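Long-range contact in putative 4-hydroxybenzoyl-CoA thioesterase (Geobacillus stearothermophilus, PDB 2OIW), which probably hydrolyses the thioester bond of acyl-CoA substrates, as a predicted member of the hotdog-fold thioesterases related to 4-hydroxybenzoyl-CoA thioesterase: residues R57-Y62 with K101-Y106. Numbering follows the deposited sequence.
Sequences RMEVDY and KGRSVY
E59 and R103 face each other as a hydrogen-bonded pair at the middle of two antiparallel strands, 57-62 and 101-106. Their backbones bond in both directions: E59 N gives to R103 O at 2.8 Å, and R103 N returns to E59 O at 2.9 Å. Between the side chains the contact is aliphatic, E59 CG lying 3.9 Å from R103 CB. A chi1 of 6° almost eclipses E59 CG with the backbone N; beyond it the carboxylate and guanidinium planes stand 60° apart, too distant for a salt bridge. R103 NE instead forms one with E79, while E59 OE2 receives R57 NE at 3.2 Å on its anti side, a salt bridge within the strand; R57 NH1 is bridged to D61 of the second subunit.

K101 and D61 lie on the same face, as do R57 and V105. D61 N reaches K101 O at 2.7 Å, and K101 N bonds back to D61 O. Above them, D61 OD2 lies 4.3 Å from K101 CE, short of an ion pair with NZ; the D61 carboxylate is bridged to R57 of the second subunit. V105 N bonds to R57 O at 3.0 Å, the return bond from R57 N to V105 O being weak.

The side chains of M58, V60 and S104 lie on the other face, M58 and V60 packing on helix 27-34 and S104 OG bonded to E90. G102 is the non-hydrogen-bonded partner of V60, its CA 3.1 Å from E59 O. Strand 57-62 also pairs with a strand of the second subunit, continuing the antiparallel sheet across the interface, as in hotdog-fold dimers.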
ATOM      1  N   ARG A  57     -10.593   1.957 -17.074  1.00 21.97           N
ATOM      2  CA  ARG A  57      -9.282   2.072 -17.706  1.00 24.93           C
ATOM      3  C   ARG A  57      -8.391   3.134 -17.038  1.00 25.16           C
ATOM      4  O   ARG A  57      -8.880   4.157 -16.585  1.00 25.04           O
ATOM      5  CB  ARG A  57      -9.456   2.363 -19.203  1.00 24.11           C
ATOM      6  CG  ARG A  57      -8.148   2.529 -19.965  1.00 27.17           C
ATOM      7  CD  ARG A  57      -8.350   2.685 -21.455  1.00 27.58           C
ATOM      8  NE  ARG A  57      -7.076   2.915 -22.160  1.00 36.07           N
ATOM      9  CZ  ARG A  57      -6.144   1.990 -22.452  1.00 37.34           C
ATOM     10  NH1 ARG A  57      -6.281   0.706 -22.080  1.00 36.90           N
ATOM     11  NH2 ARG A  57      -5.052   2.358 -23.127  1.00 37.01           N
HETATM   12  N   MSE A  58      -7.085   2.898 -16.982  1.00 26.51           N
HETATM   13  CA  MSE A  58      -6.147   3.977 -16.619  1.00 30.74           C
HETATM   14  C   MSE A  58      -4.872   3.943 -17.456  1.00 26.52           C
HETATM   15  O   MSE A  58      -4.445   2.884 -17.912  1.00 24.78           O
HETATM   16  CB  MSE A  58      -5.777   3.925 -15.144  1.00 29.62           C
HETATM   17  CG  MSE A  58      -4.601   2.962 -14.858  1.00 36.03           C
HETATM   18 SE   MSE A  58      -3.894   3.140 -13.038  1.00 47.93          SE
HETATM   19  CE  MSE A  58      -5.563   3.170 -11.996  1.00 39.16           C
ATOM     20  N   GLU A  59      -4.273   5.109 -17.639  1.00 25.11           N
ATOM     21  CA  GLU A  59      -2.966   5.235 -18.294  1.00 25.62           C
ATOM     22  C   GLU A  59      -2.149   6.258 -17.546  1.00 23.98           C
ATOM     23  O   GLU A  59      -2.705   7.257 -17.078  1.00 23.71           O
ATOM     24  CB  GLU A  59      -3.105   5.674 -19.770  1.00 25.61           C
ATOM     25  CG  GLU A  59      -4.513   6.008 -20.195  1.00 29.56           C
ATOM     26  CD  GLU A  59      -4.661   6.289 -21.685  1.00 30.25           C
ATOM     27  OE1 GLU A  59      -3.884   7.117 -22.209  1.00 35.52           O
ATOM     28  OE2 GLU A  59      -5.567   5.683 -22.318  1.00 35.94           O
ATOM     29  N   VAL A  60      -0.840   6.021 -17.423  1.00 21.14           N
ATOM     30  CA  VAL A  60       0.041   6.942 -16.696  1.00 19.53           C
ATOM     31  C   VAL A  60       1.331   7.042 -17.478  1.00 19.69           C
ATOM     32  O   VAL A  60       1.862   6.004 -17.921  1.00 17.68           O
ATOM     33  CB  VAL A  60       0.329   6.457 -15.249  1.00 18.91           C
ATOM     34  CG1 VAL A  60       1.380   7.323 -14.576  1.00 16.46           C
ATOM     35  CG2 VAL A  60      -0.952   6.393 -14.400  1.00 18.83           C
ATOM     36  N   ASP A  61       1.780   8.274 -17.698  1.00 18.98           N
ATOM     37  CA  ASP A  61       3.115   8.546 -18.223  1.00 20.47           C
ATOM     38  C   ASP A  61       3.973   9.032 -17.059  1.00 20.54           C
ATOM     39  O   ASP A  61       3.600   9.975 -16.364  1.00 20.40           O
ATOM     40  CB  ASP A  61       3.107   9.612 -19.346  1.00 21.31           C
ATOM     41  CG  ASP A  61       2.548   9.084 -20.690  1.00 24.58           C
ATOM     42  OD1 ASP A  61       2.610   7.866 -21.007  1.00 26.69           O
ATOM     43  OD2 ASP A  61       2.085   9.916 -21.486  1.00 32.67           O
ATOM     44  N   TYR A  62       5.112   8.374 -16.848  1.00 19.97           N
ATOM     45  CA  TYR A  62       6.041   8.725 -15.776  1.00 19.92           C
ATOM     46  C   TYR A  62       7.105   9.624 -16.390  1.00 20.16           C
ATOM     47  O   TYR A  62       7.979   9.142 -17.096  1.00 20.41           O
ATOM     48  CB  TYR A  62       6.642   7.447 -15.168  1.00 20.05           C
ATOM     49  CG  TYR A  62       5.602   6.587 -14.432  1.00 20.76           C
ATOM     50  CD1 TYR A  62       5.333   6.795 -13.060  1.00 23.47           C
ATOM     51  CD2 TYR A  62       4.896   5.574 -15.097  1.00 18.92           C
ATOM     52  CE1 TYR A  62       4.383   6.012 -12.373  1.00 20.57           C
ATOM     53  CE2 TYR A  62       3.956   4.784 -14.424  1.00 20.79           C
ATOM     54  CZ  TYR A  62       3.706   5.023 -13.058  1.00 21.62           C
ATOM     55  OH  TYR A  62       2.772   4.277 -12.383  1.00 22.81           O
ATOM     56  N   LYS A 101       1.683  12.190 -15.746  1.00 18.54           N
ATOM     57  CA  LYS A 101       0.460  12.572 -16.439  1.00 18.96           C
ATOM     58  C   LYS A 101      -0.390  11.329 -16.574  1.00 19.89           C
ATOM     59  O   LYS A 101       0.138  10.263 -16.882  1.00 20.83           O
ATOM     60  CB  LYS A 101       0.776  13.123 -17.818  1.00 19.28           C
ATOM     61  CG  LYS A 101       1.681  14.351 -17.797  1.00 21.97           C
ATOM     62  CD  LYS A 101       1.862  14.922 -19.201  1.00 27.68           C
ATOM     63  CE  LYS A 101       2.667  13.987 -20.092  1.00 29.34           C
ATOM     64  NZ  LYS A 101       3.281  14.709 -21.251  1.00 35.66           N
ATOM     65  N   GLY A 102      -1.698  11.454 -16.350  1.00 19.89           N
ATOM     66  CA  GLY A 102      -2.560  10.294 -16.340  1.00 19.22           C
ATOM     67  C   GLY A 102      -3.879  10.589 -17.005  1.00 19.60           C
ATOM     68  O   GLY A 102      -4.321  11.741 -17.095  1.00 18.70           O
ATOM     69  N   ARG A 103      -4.518   9.522 -17.450  1.00 19.68           N
ATOM     70  CA  ARG A 103      -5.919   9.551 -17.835  1.00 20.88           C
ATOM     71  C   ARG A 103      -6.611   8.342 -17.219  1.00 20.62           C
ATOM     72  O   ARG A 103      -6.030   7.237 -17.149  1.00 20.39           O
ATOM     73  CB  ARG A 103      -6.033   9.457 -19.363  1.00 22.00           C
ATOM     74  CG  ARG A 103      -6.497  10.704 -20.065  1.00 26.82           C
ATOM     75  CD  ARG A 103      -6.424  10.541 -21.568  1.00 28.84           C
ATOM     76  NE  ARG A 103      -6.362  11.861 -22.201  1.00 33.37           N
ATOM     77  CZ  ARG A 103      -5.236  12.505 -22.528  1.00 33.33           C
ATOM     78  NH1 ARG A 103      -4.052  11.954 -22.288  1.00 31.32           N
ATOM     79  NH2 ARG A 103      -5.303  13.711 -23.107  1.00 32.27           N
ATOM     80  N   SER A 104      -7.862   8.536 -16.809  1.00 19.21           N
ATOM     81  CA  SER A 104      -8.672   7.437 -16.299  1.00 18.63           C
ATOM     82  C   SER A 104     -10.123   7.571 -16.729  1.00 18.23           C
ATOM     83  O   SER A 104     -10.656   8.687 -16.890  1.00 16.75           O
ATOM     84  CB  SER A 104      -8.578   7.333 -14.769  1.00 18.64           C
ATOM     85  OG  SER A 104      -8.814   8.590 -14.168  1.00 20.91           O
ATOM     86  N   VAL A 105     -10.754   6.429 -16.941  1.00 17.46           N
ATOM     87  CA  VAL A 105     -12.160   6.407 -17.360  1.00 18.17           C
ATOM     88  C   VAL A 105     -12.910   5.656 -16.259  1.00 18.32           C
ATOM     89  O   VAL A 105     -12.505   4.560 -15.853  1.00 18.09           O
ATOM     90  CB  VAL A 105     -12.330   5.692 -18.730  1.00 18.24           C
ATOM     91  CG1 VAL A 105     -13.798   5.740 -19.222  1.00 19.20           C
ATOM     92  CG2 VAL A 105     -11.356   6.266 -19.795  1.00 18.90           C
ATOM     93  N   TYR A 106     -13.968   6.275 -15.769  1.00 19.07           N
ATOM     94  CA  TYR A 106     -14.816   5.727 -14.719  1.00 19.40           C
ATOM     95  C   TYR A 106     -16.221   5.580 -15.272  1.00 20.65           C
ATOM     96  O   TYR A 106     -16.618   6.338 -16.141  1.00 21.43           O
ATOM     97  CB  TYR A 106     -14.841   6.704 -13.557  1.00 19.59           C
ATOM     98  CG  TYR A 106     -13.749   6.496 -12.527  1.00 18.57           C
ATOM     99  CD1 TYR A 106     -12.490   7.044 -12.703  1.00 17.89           C
ATOM    100  CD2 TYR A 106     -13.992   5.755 -11.359  1.00 16.76           C
ATOM    101  CE1 TYR A 106     -11.476   6.834 -11.748  1.00 20.22           C
ATOM    102  CE2 TYR A 106     -12.982   5.559 -10.398  1.00 18.56           C
ATOM    103  CZ  TYR A 106     -11.734   6.106 -10.597  1.00 17.52           C
ATOM    104  OH  TYR A 106     -10.737   5.869  -9.664  1.00 21.61           O
TER